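Local coordinates for protein glycosyltransferase (PDB 2IUY) that probably transfers a sugar from a nucleotide-sugar donor as a family GT4 retaining glycosyltransferase in the biosynthesis of the antibiotic avilamycin A, at residues A[151-154]-A[158-161]; A[227-232]-A[255-260]; A[280-285]-A[316-321]. All coordinates share one frame; numbering follows the deposited sequence.

Contact 1. Residues A[151-154]-A[158-161]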
ATOM      1  N   ARG A 151      -5.839  -0.076  13.325  1.00 13.37           N
ATOM      2  CA  ARG A 151      -4.715   0.838  13.104  1.00 13.12           C
ATOM      3  C   ARG A 151      -5.181   2.211  12.628  1.00 12.73           C
ATOM      4  O   ARG A 151      -4.356   3.124  12.510  1.00 12.81           O
ATOM      5  CB  ARG A 151      -3.710   0.260  12.095  1.00 13.12           C
ATOM      6  CG  ARG A 151      -2.839  -0.865  12.661  1.00 14.90           C
ATOM      7  CD  ARG A 151      -1.491  -1.032  11.939  1.00 15.48           C
ATOM      8  NE  ARG A 151      -0.775  -2.208  12.467  1.00 19.73           N
ATOM      9  CZ  ARG A 151       0.157  -2.227  13.434  1.00 20.10           C
ATOM     10  NH1 ARG A 151       0.558  -1.119  14.041  1.00 20.29           N
ATOM     11  NH2 ARG A 151       0.694  -3.393  13.813  1.00 18.18           N
ATOM     12  N   TYR A 152      -6.472   2.333  12.309  1.00 11.14           N
ATOM     13  CA  TYR A 152      -7.023   3.563  11.731  1.00 12.23           C
ATOM     14  C   TYR A 152      -8.105   4.149  12.622  1.00 12.97           C
ATOM     15  O   TYR A 152      -8.607   3.482  13.558  1.00 11.12           O
ATOM     16  CB  TYR A 152      -7.504   3.353  10.270  1.00 12.22           C
ATOM     17  CG  TYR A 152      -6.317   2.909   9.424  1.00 12.18           C
ATOM     18  CD1 TYR A 152      -5.469   3.843   8.794  1.00 13.48           C
ATOM     19  CD2 TYR A 152      -5.980   1.555   9.350  1.00 11.62           C
ATOM     20  CE1 TYR A 152      -4.336   3.409   8.086  1.00 13.22           C
ATOM     21  CE2 TYR A 152      -4.862   1.132   8.658  1.00 13.86           C
ATOM     22  CZ  TYR A 152      -4.061   2.045   8.036  1.00 13.38           C
ATOM     23  OH  TYR A 152      -2.975   1.537   7.370  1.00 18.88           O
ATOM     24  N   ARG A 153      -8.450   5.400  12.329  1.00 13.70           N
ATOM     25  CA  ARG A 153      -9.512   6.057  13.054  1.00 13.88           C
ATOM     26  C   ARG A 153     -10.850   5.402  12.717  1.00 13.35           C
ATOM     27  O   ARG A 153     -11.143   5.063  11.551  1.00 14.01           O
ATOM     28  CB  ARG A 153      -9.554   7.557  12.766  1.00 14.32           C
ATOM     29  CG  ARG A 153      -8.331   8.337  13.150  1.00 14.97           C
ATOM     30  CD  ARG A 153      -8.159   8.539  14.659  1.00 19.86           C
ATOM     31  NE  ARG A 153      -6.913   9.269  14.910  1.00 17.15           N
ATOM     32  CZ  ARG A 153      -5.856   8.785  15.560  1.00 21.83           C
ATOM     33  NH1 ARG A 153      -5.885   7.568  16.108  1.00 22.19           N
ATOM     34  NH2 ARG A 153      -4.769   9.554  15.718  1.00 23.23           N
ATOM     35  N   SER A 154     -11.657   5.278  13.753  1.00 12.01           N
ATOM     36  CA  SER A 154     -12.907   4.599  13.708  1.00 11.45           C
ATOM     37  C   SER A 154     -14.038   5.600  13.719  1.00 11.04           C
ATOM     38  O   SER A 154     -13.834   6.798  13.960  1.00 12.34           O
ATOM     39  CB  SER A 154     -13.001   3.680  14.928  1.00 11.97           C
ATOM     40  OG  SER A 154     -13.190   4.471  16.088  1.00 10.19           O
ATOM     41  N   GLN A 158     -14.799   9.831  16.117  1.00 16.16           N
ATOM     42  CA  GLN A 158     -15.499  11.101  15.812  1.00 17.37           C
ATOM     43  C   GLN A 158     -14.562  12.217  15.356  1.00 17.27           C
ATOM     44  O   GLN A 158     -14.671  13.385  15.794  1.00 15.86           O
ATOM     45  CB  GLN A 158     -16.335  11.555  17.014  1.00 16.55           C
ATOM     46  CG  GLN A 158     -17.570  10.699  17.184  1.00 18.58           C
ATOM     47  CD  GLN A 158     -18.298  10.999  18.459  1.00 20.53           C
ATOM     48  OE1 GLN A 158     -17.677  11.290  19.485  1.00 21.68           O
ATOM     49  NE2 GLN A 158     -19.620  10.961  18.402  1.00 21.39           N
ATOM     50  N   VAL A 159     -13.630  11.858  14.477  1.00 17.38           N
ATOM     51  CA  VAL A 159     -12.790  12.868  13.800  1.00 16.86           C
ATOM     52  C   VAL A 159     -13.658  13.834  12.964  1.00 16.25           C
ATOM     53  O   VAL A 159     -14.420  13.410  12.096  1.00 15.90           O
ATOM     54  CB  VAL A 159     -11.723  12.186  12.930  1.00 17.36           C
ATOM     55  CG1 VAL A 159     -10.892  13.245  12.138  1.00 18.87           C
ATOM     56  CG2 VAL A 159     -10.814  11.302  13.796  1.00 15.57           C
ATOM     57  N   ALA A 160     -13.566  15.133  13.246  1.00 16.56           N
ATOM     58  CA  ALA A 160     -14.385  16.125  12.524  1.00 17.37           C
ATOM     59  C   ALA A 160     -13.935  16.246  11.058  1.00 16.91           C
ATOM     60  O   ALA A 160     -12.754  16.344  10.803  1.00 17.01           O
ATOM     61  CB  ALA A 160     -14.319  17.496  13.216  1.00 17.67           C
ATOM     62  N   LYS A 161     -14.879  16.208  10.119  1.00 17.68           N
ATOM     63  CA  LYS A 161     -14.574  16.313   8.694  1.00 18.77           C
ATOM     64  C   LYS A 161     -14.108  17.731   8.364  1.00 19.51           C
ATOM     65  O   LYS A 161     -14.683  18.712   8.849  1.00 18.95           O
ATOM     66  CB  LYS A 161     -15.791  15.927   7.832  1.00 18.76           C
ATOM     67  CG  LYS A 161     -15.976  14.403   7.643  1.00 18.98           C
ATOM     68  CD  LYS A 161     -14.668  13.740   7.148  1.00 15.56           C
ATOM     69  CE  LYS A 161     -14.870  12.326   6.586  1.00 17.84           C
ATOM     70  NZ  LYS A 161     -13.563  11.786   6.117  1.00 13.17           N
TER
HETATM   71  O   HOH W   1     -13.899   9.325  12.916  1.00 15.32           O
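The guanidinium of Arg-153 is the flat group nearest the meeting place, yet Val-159 touches neither of its faces. The plane is gripped by two acids of helix 222-231: NE forms a salt bridge with Asp-227 and NH2 another with Glu-223. Val-159 meets the aliphatic stem that leads there. Its CG2 methyl lies 3.9 Å from Arg-153 CG and also 3.9 Å from Arg-153 CD, with Arg-153 CB slightly farther at 4.1 Å, and the two side chains run across each other at about a right angle. The bend in the arginine chain at chi2 (-73°) brings CB, CG and CD together round that single methyl. Val-159 CG1 stands opposite the backbone N (chi1 176°), which leaves CG2 to make the contact. The two segments belong to the loop that runs from helix 128-133 into strand 165-168, the connection between the two Rossmann-like domains of a GT-B fold, and here it lies against helix 222-231 of the second domain. At its far end Lys-161 NZ donates to Ala-230 O and Ala-232 O, where its charge would probably be favourable to the carbonyl-rich C-terminal end of that helix. The backbones do not bond directly: Ser-154 O and Gln-158 N are 3.8 Å apart. A water bridges them one residue further on, donating to Ser-154 O at 2.7 Å and accepting from Val-159 N at 3.0 Å. The chain turns at Gln-158 through a left-handed helical conformation.

Contact 2. Residues A[227-232]-A[255-260]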
ATOM      1  N   ASP A 227      -5.121  11.108  11.451  1.00 14.81           N
ATOM      2  CA  ASP A 227      -6.113  12.179  11.492  1.00 16.10           C
ATOM      3  C   ASP A 227      -6.371  12.762  10.097  1.00 14.89           C
ATOM      4  O   ASP A 227      -7.522  12.999   9.738  1.00 16.03           O
ATOM      5  CB  ASP A 227      -5.669  13.308  12.426  1.00 17.41           C
ATOM      6  CG  ASP A 227      -5.626  12.884  13.897  1.00 22.04           C
ATOM      7  OD1 ASP A 227      -6.556  12.172  14.333  1.00 28.09           O
ATOM      8  OD2 ASP A 227      -4.675  13.293  14.617  1.00 25.94           O
ATOM      9  N   LEU A 228      -5.314  12.994   9.317  1.00 13.93           N
ATOM     10  CA  LEU A 228      -5.470  13.521   7.939  1.00 13.75           C
ATOM     11  C   LEU A 228      -6.326  12.588   7.084  1.00 13.35           C
ATOM     12  O   LEU A 228      -7.252  13.010   6.392  1.00 13.24           O
ATOM     13  CB  LEU A 228      -4.081  13.741   7.301  1.00 13.65           C
ATOM     14  CG  LEU A 228      -3.261  14.949   7.784  1.00 12.84           C
ATOM     15  CD1 LEU A 228      -1.870  14.940   7.104  1.00 12.24           C
ATOM     16  CD2 LEU A 228      -3.989  16.254   7.491  1.00  9.75           C
ATOM     17  N   LEU A 229      -6.021  11.297   7.168  1.00 13.16           N
ATOM     18  CA  LEU A 229      -6.770  10.260   6.435  1.00 13.70           C
ATOM     19  C   LEU A 229      -8.272  10.300   6.718  1.00 13.05           C
ATOM     20  O   LEU A 229      -9.098  10.227   5.797  1.00 13.67           O
ATOM     21  CB  LEU A 229      -6.218   8.876   6.785  1.00 12.47           C
ATOM     22  CG  LEU A 229      -5.375   8.019   5.836  1.00 14.35           C
ATOM     23  CD1 LEU A 229      -5.152   8.532   4.404  1.00  8.20           C
ATOM     24  CD2 LEU A 229      -4.092   7.459   6.507  1.00 10.84           C
ATOM     25  N   ALA A 230      -8.587  10.467   8.000  1.00 12.54           N
ATOM     26  CA  ALA A 230      -9.955  10.495   8.538  1.00 11.69           C
ATOM     27  C   ALA A 230     -10.693  11.860   8.315  1.00 11.17           C
ATOM     28  O   ALA A 230     -11.889  11.906   8.088  1.00 11.10           O
ATOM     29  CB  ALA A 230      -9.878  10.202  10.059  1.00 11.11           C
ATOM     30  N   SER A 231      -9.970  12.957   8.464  1.00 10.45           N
ATOM     31  CA  SER A 231     -10.567  14.284   8.453  1.00 11.18           C
ATOM     32  C   SER A 231     -10.751  14.795   7.011  1.00 11.26           C
ATOM     33  O   SER A 231     -11.584  15.681   6.748  1.00 10.85           O
ATOM     34  CB  SER A 231      -9.697  15.242   9.291  1.00 11.67           C
ATOM     35  OG  SER A 231      -8.399  15.393   8.742  1.00 14.66           O
ATOM     36  N   ALA A 232     -10.031  14.216   6.049  1.00 10.35           N
ATOM     37  CA  ALA A 232     -10.113  14.767   4.693  1.00 11.23           C
ATOM     38  C   ALA A 232     -11.517  14.655   4.120  1.00 11.30           C
ATOM     39  O   ALA A 232     -12.186  13.654   4.313  1.00 11.41           O
ATOM     40  CB  ALA A 232      -9.087  14.097   3.757  1.00 10.26           C
ATOM     41  N   ALA A 255      -1.949   0.398  -4.454  1.00  9.80           N
ATOM     42  CA  ALA A 255      -2.455   1.677  -3.927  1.00  9.56           C
ATOM     43  C   ALA A 255      -3.027   1.570  -2.513  1.00  9.70           C
ATOM     44  O   ALA A 255      -4.230   1.644  -2.285  1.00  8.61           O
ATOM     45  CB  ALA A 255      -3.485   2.321  -4.876  1.00 10.07           C
ATOM     46  N   THR A 256      -2.132   1.369  -1.574  1.00 10.73           N
ATOM     47  CA  THR A 256      -2.466   1.201  -0.178  1.00 12.03           C
ATOM     48  C   THR A 256      -3.327   2.385   0.334  1.00 11.79           C
ATOM     49  O   THR A 256      -4.226   2.198   1.139  1.00 11.90           O
ATOM     50  CB  THR A 256      -1.137   1.057   0.638  1.00 12.57           C
ATOM     51  OG1 THR A 256      -1.429   0.652   2.006  1.00 16.33           O
ATOM     52  CG2 THR A 256      -0.373   2.367   0.630  1.00 11.65           C
ATOM     53  N   VAL A 257      -3.089   3.596  -0.184  1.00 11.32           N
ATOM     54  CA  VAL A 257      -3.827   4.788   0.301  1.00 10.29           C
ATOM     55  C   VAL A 257      -5.338   4.656   0.103  1.00  9.22           C
ATOM     56  O   VAL A 257      -6.089   5.253   0.838  1.00  8.40           O
ATOM     57  CB  VAL A 257      -3.337   6.128  -0.369  1.00 11.03           C
ATOM     58  CG1 VAL A 257      -3.917   6.296  -1.817  1.00  8.27           C
ATOM     59  CG2 VAL A 257      -3.645   7.334   0.538  1.00 12.43           C
ATOM     60  N   VAL A 258      -5.765   3.853  -0.877  1.00  7.70           N
ATOM     61  CA  VAL A 258      -7.198   3.648  -1.137  1.00  6.85           C
ATOM     62  C   VAL A 258      -7.894   2.947   0.058  1.00  6.02           C
ATOM     63  O   VAL A 258      -8.935   3.420   0.564  1.00  5.05           O
ATOM     64  CB  VAL A 258      -7.453   2.863  -2.469  1.00  6.32           C
ATOM     65  CG1 VAL A 258      -8.988   2.531  -2.680  1.00  7.73           C
ATOM     66  CG2 VAL A 258      -6.970   3.647  -3.682  1.00  6.11           C
ATOM     67  N   SER A 259      -7.320   1.817   0.493  1.00  4.99           N
ATOM     68  CA  SER A 259      -7.875   1.052   1.614  1.00  5.81           C
ATOM     69  C   SER A 259      -7.750   1.831   2.911  1.00  6.86           C
ATOM     70  O   SER A 259      -8.635   1.760   3.775  1.00  7.25           O
ATOM     71  CB  SER A 259      -7.236  -0.363   1.721  1.00  6.65           C
ATOM     72  OG  SER A 259      -5.833  -0.238   1.889  1.00  4.58           O
ATOM     73  N   GLU A 260      -6.656   2.587   3.037  1.00  6.96           N
ATOM     74  CA  GLU A 260      -6.384   3.448   4.203  1.00  8.24           C
ATOM     75  C   GLU A 260      -7.386   4.580   4.349  1.00  7.84           C
ATOM     76  O   GLU A 260      -7.911   4.780   5.431  1.00  9.54           O
ATOM     77  CB  GLU A 260      -4.952   3.993   4.171  1.00  6.98           C
ATOM     78  CG  GLU A 260      -4.000   2.826   4.404  1.00 11.60           C
ATOM     79  CD  GLU A 260      -2.582   3.218   4.640  1.00 17.12           C
ATOM     80  OE1 GLU A 260      -1.990   3.820   3.736  1.00 19.37           O
ATOM     81  OE2 GLU A 260      -2.058   2.895   5.746  1.00 20.76           O
TER
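Leu-229 alone carries segment 227-232 across to Val-257 and Glu-260 of helix 256-263. At the start, Asp-227 O takes two bonds from Ser-231, one from its backbone N at 2.8 Å and one from its OG at 2.7 Å. The hydroxyl comes from above the carbonyl plane, 41° out of it. Leu-228 faces elsewhere, toward Ile-217, while its carbonyl receives the N-H of Ala-232. Leu-229 then points at the neighbouring helix. Its CD1 meets Val-257 CG2 at 4.3 Å, a loose apolar touch, and its CD2 lies 4.3 Å from Glu-260 CB, while CG stands 4.1 Å from Glu-260 O. The isobutyl group thus straddles two residues one helical turn apart. Its torsions lie off the usual staggered values, chi2 (-5°) being nearly eclipsed; Leu-166 and Met-168 of strand 165-168 pack on it as well. Ala-230 and Ser-231 complete the last turn, and Ala-232 leaves the helix toward strand 234-237. In the facing segment, within the first turn of helix 256-263, Thr-256 O accepts from Ser-259 OG at 3.0 Å and from Glu-260 N at 3.1 Å; this hydroxyl is tilted only 16° from the carbonyl plane. While Glu-260 offers Leu-229 its CB and carbonyl, its carboxylate turns away, OE1 in a salt bridge to Arg-225 and OE2 meeting Tyr-152 OH. Thr-256, Val-257, Glu-260 and Arg-225 all belong to the UDP site seen for this protein, and Glu-260 is consistent with the second glutamate of the E-X7-E motif of GT4 enzymes, in the nucleotide-binding domain of the GT-B fold.

Contact 3. Residues A[280-285]-A[316-321]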
ATOM      1  N   VAL A 280     -11.052   1.647  -6.636  1.00  9.64           N
ATOM      2  CA  VAL A 280     -11.625   2.990  -6.439  1.00  9.99           C
ATOM      3  C   VAL A 280     -13.157   3.030  -6.524  1.00 10.21           C
ATOM      4  O   VAL A 280     -13.780   3.632  -5.644  1.00  9.71           O
ATOM      5  CB  VAL A 280     -10.968   4.063  -7.327  1.00 10.39           C
ATOM      6  CG1 VAL A 280     -11.682   5.437  -7.188  1.00  7.78           C
ATOM      7  CG2 VAL A 280      -9.446   4.178  -6.932  1.00  9.64           C
ATOM      8  N   PRO A 281     -13.764   2.333  -7.517  1.00 10.71           N
ATOM      9  CA  PRO A 281     -15.233   2.402  -7.634  1.00 11.32           C
ATOM     10  C   PRO A 281     -15.938   1.826  -6.397  1.00 11.42           C
ATOM     11  O   PRO A 281     -17.057   2.219  -6.086  1.00 11.94           O
ATOM     12  CB  PRO A 281     -15.541   1.548  -8.870  1.00 11.15           C
ATOM     13  CG  PRO A 281     -14.237   1.560  -9.669  1.00 11.76           C
ATOM     14  CD  PRO A 281     -13.196   1.474  -8.573  1.00 10.93           C
ATOM     15  N   SER A 282     -15.274   0.945  -5.674  1.00 11.77           N
ATOM     16  CA  SER A 282     -15.880   0.384  -4.460  1.00 11.95           C
ATOM     17  C   SER A 282     -16.032   1.417  -3.356  1.00 11.18           C
ATOM     18  O   SER A 282     -16.828   1.227  -2.443  1.00 12.27           O
ATOM     19  CB  SER A 282     -15.039  -0.784  -3.931  1.00 11.36           C
ATOM     20  OG  SER A 282     -15.021  -1.838  -4.853  1.00 13.46           O
ATOM     21  N   VAL A 283     -15.229   2.479  -3.409  1.00 10.70           N
ATOM     22  CA  VAL A 283     -15.171   3.489  -2.344  1.00  8.86           C
ATOM     23  C   VAL A 283     -15.183   4.954  -2.874  1.00  9.05           C
ATOM     24  O   VAL A 283     -14.742   5.890  -2.205  1.00  9.44           O
ATOM     25  CB  VAL A 283     -13.950   3.206  -1.416  1.00  9.19           C
ATOM     26  CG1 VAL A 283     -14.068   1.786  -0.760  1.00  6.04           C
ATOM     27  CG2 VAL A 283     -12.604   3.358  -2.187  1.00  7.30           C
ATOM     28  N   GLY A 284     -15.628   5.138  -4.110  1.00  8.78           N
ATOM     29  CA  GLY A 284     -15.665   6.475  -4.699  1.00  9.45           C
ATOM     30  C   GLY A 284     -15.831   6.391  -6.196  1.00 10.29           C
ATOM     31  O   GLY A 284     -16.618   5.600  -6.695  1.00 10.42           O
ATOM     32  N   GLU A 285     -15.067   7.178  -6.928  1.00 10.95           N
ATOM     33  CA  GLU A 285     -15.309   7.342  -8.347  1.00 12.25           C
ATOM     34  C   GLU A 285     -13.989   7.527  -9.084  1.00 10.94           C
ATOM     35  O   GLU A 285     -13.099   8.304  -8.654  1.00  9.11           O
ATOM     36  CB  GLU A 285     -16.210   8.599  -8.571  1.00 12.47           C
ATOM     37  CG  GLU A 285     -16.642   8.817 -10.059  1.00 17.05           C
ATOM     38  CD  GLU A 285     -17.650   9.949 -10.248  1.00 17.35           C
ATOM     39  OE1 GLU A 285     -18.658   9.986  -9.498  1.00 25.55           O
ATOM     40  OE2 GLU A 285     -17.453  10.783 -11.170  1.00 22.20           O
ATOM     41  N   VAL A 316     -13.684  -2.866   4.918  1.00  9.33           N
ATOM     42  CA  VAL A 316     -13.530  -4.022   5.791  1.00  9.32           C
ATOM     43  C   VAL A 316     -13.943  -5.297   5.026  1.00 10.30           C
ATOM     44  O   VAL A 316     -13.159  -6.265   5.021  1.00  9.91           O
ATOM     45  CB  VAL A 316     -14.278  -3.863   7.154  1.00  8.72           C
ATOM     46  CG1 VAL A 316     -14.118  -5.146   8.021  1.00 10.14           C
ATOM     47  CG2 VAL A 316     -13.764  -2.670   7.916  1.00  7.38           C
ATOM     48  N   ARG A 317     -15.123  -5.284   4.368  1.00 10.49           N
ATOM     49  CA  ARG A 317     -15.589  -6.432   3.571  1.00 11.88           C
ATOM     50  C   ARG A 317     -14.575  -6.932   2.517  1.00 11.99           C
ATOM     51  O   ARG A 317     -14.403  -8.128   2.353  1.00 12.72           O
ATOM     52  CB  ARG A 317     -16.878  -6.089   2.800  1.00 12.84           C
ATOM     53  CG  ARG A 317     -18.193  -6.323   3.536  1.00 15.91           C
ATOM     54  CD  ARG A 317     -19.353  -6.450   2.564  1.00 17.26           C
ATOM     55  NE  ARG A 317     -19.222  -5.542   1.447  1.00 20.73           N
ATOM     56  CZ  ARG A 317     -18.961  -5.881   0.193  1.00 22.97           C
ATOM     57  NH1 ARG A 317     -18.863  -7.152  -0.182  1.00 24.31           N
ATOM     58  NH2 ARG A 317     -18.855  -4.918  -0.706  1.00 22.61           N
ATOM     59  N   LEU A 318     -13.941  -6.010   1.785  1.00 11.21           N
ATOM     60  CA  LEU A 318     -13.028  -6.360   0.674  1.00  9.13           C
ATOM     61  C   LEU A 318     -11.585  -6.489   1.079  1.00  8.82           C
ATOM     62  O   LEU A 318     -10.844  -7.344   0.534  1.00  7.76           O
ATOM     63  CB  LEU A 318     -13.133  -5.315  -0.449  1.00  9.47           C
ATOM     64  CG  LEU A 318     -14.496  -5.107  -1.123  1.00  9.94           C
ATOM     65  CD1 LEU A 318     -14.470  -3.837  -2.014  1.00  9.94           C
ATOM     66  CD2 LEU A 318     -14.881  -6.341  -1.958  1.00 11.71           C
ATOM     67  N   TRP A 319     -11.149  -5.618   2.003  1.00  6.51           N
ATOM     68  CA  TRP A 319      -9.738  -5.515   2.284  1.00  6.55           C
ATOM     69  C   TRP A 319      -9.427  -5.778   3.753  1.00  6.68           C
ATOM     70  O   TRP A 319      -8.281  -5.666   4.135  1.00  7.89           O
ATOM     71  CB  TRP A 319      -9.163  -4.145   1.824  1.00  6.84           C
ATOM     72  CG  TRP A 319      -9.614  -3.801   0.393  1.00  8.27           C
ATOM     73  CD1 TRP A 319      -9.568  -4.626  -0.704  1.00  5.26           C
ATOM     74  CD2 TRP A 319     -10.165  -2.564  -0.050  1.00  8.72           C
ATOM     75  NE1 TRP A 319     -10.073  -3.969  -1.814  1.00  8.02           N
ATOM     76  CE2 TRP A 319     -10.457  -2.708  -1.434  1.00  8.77           C
ATOM     77  CE3 TRP A 319     -10.456  -1.334   0.588  1.00  8.62           C
ATOM     78  CZ2 TRP A 319     -11.038  -1.678  -2.196  1.00  7.60           C
ATOM     79  CZ3 TRP A 319     -11.030  -0.299  -0.182  1.00  7.67           C
ATOM     80  CH2 TRP A 319     -11.311  -0.492  -1.562  1.00  8.00           C
ATOM     81  N   GLY A 320     -10.414  -6.190   4.562  1.00  6.45           N
ATOM     82  CA  GLY A 320     -10.147  -6.342   6.008  1.00  6.55           C
ATOM     83  C   GLY A 320      -8.944  -7.238   6.279  1.00  7.22           C
ATOM     84  O   GLY A 320      -8.758  -8.258   5.602  1.00  6.68           O
ATOM     85  N   HIS A 321      -8.131  -6.881   7.271  1.00  7.20           N
ATOM     86  CA  HIS A 321      -6.914  -7.666   7.551  1.00  8.41           C
ATOM     87  C   HIS A 321      -7.080  -9.178   7.726  1.00  9.66           C
ATOM     88  O   HIS A 321      -6.199  -9.942   7.308  1.00  9.68           O
ATOM     89  CB  HIS A 321      -6.100  -7.065   8.709  1.00  8.71           C
ATOM     90  CG  HIS A 321      -6.722  -7.233  10.068  1.00  8.94           C
ATOM     91  ND1 HIS A 321      -7.998  -6.802  10.373  1.00  8.06           N
ATOM     92  CD2 HIS A 321      -6.216  -7.739  11.216  1.00  8.01           C
ATOM     93  CE1 HIS A 321      -8.258  -7.058  11.641  1.00  8.98           C
ATOM     94  NE2 HIS A 321      -7.192  -7.622  12.174  1.00 10.25           N
TER
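Val-283 and Trp-319 approach from opposite directions where the approach to the last strand of the second Rossmann-like sheet, 284-286, meets the end of helix 308-319 in this GT-B fold. The indole reaches out with CZ3 and CH2, each 3.7 Å from Val-283 CG1. That methyl is placed by chi1 of -60°, opposite the carbonyl carbon; the same torsion puts CG2 in the crowded position between backbone N and carbonyl carbon, where it still comes to 4.1 Å from Trp-319 CH2. CG1 thus bears obliquely on the six-membered ring, with CG2 farther off, and on its other flanks the valine packs against Ala-262 of helix 256-263 and Val-311 and Ala-314 of helix 308-319. In Trp-319, chi1 and chi2, both -48°, turn the ring so that one face lies on the preceding residue: Leu-318 CB sits 3.5 Å above the plane, offset toward the rim. Leu-318 itself extends past this to Ser-282, and its CD1 contacts Ser-282 CB at 3.6 Å. Ser-282 and Val-283 are presented by a turn in which Val-283 N donates to Val-280 O at 2.9 Å. Gly-284 follows with backbone angles that only glycine readily takes, as the chain straightens into the strand. At the other segment, Gly-320 breaks from helix 308-319 and is also the N-cap residue of helix 321-336. The helix is closed there by Gly-320 N bonding Val-316 O at 2.8 Å. Ser-282 OG ends against a methyl, 3.5 Å from Leu-318 CD1.

Contact 2 is the middle member, its centre 10 Å from contact 1 and 12 Å from contact 3, while contacts 1 and 3 lie 17 Å apart between centres and do not touch. Contact 1 packs on contact 2 through Ala-160 O and Ser-231 CB (3.6 Å); Tyr-152 OH also reaches Glu-260 OE2, although their modelled 2.3 Å separation is doubtfully short. Contact 3 meets helix 256-263 directly: Ser-259 CB lies 3.5 Å from Trp-319 CE3, and Val-258 CG1 3.7 Å from Val-283 CG2. This helix, which supplies UDP-binding residues, thus has Tyr-152 at Glu-260 and contact 3 against Val-258 and Ser-259; the Trp-319 side chain is about 8 Å from that of Glu-260.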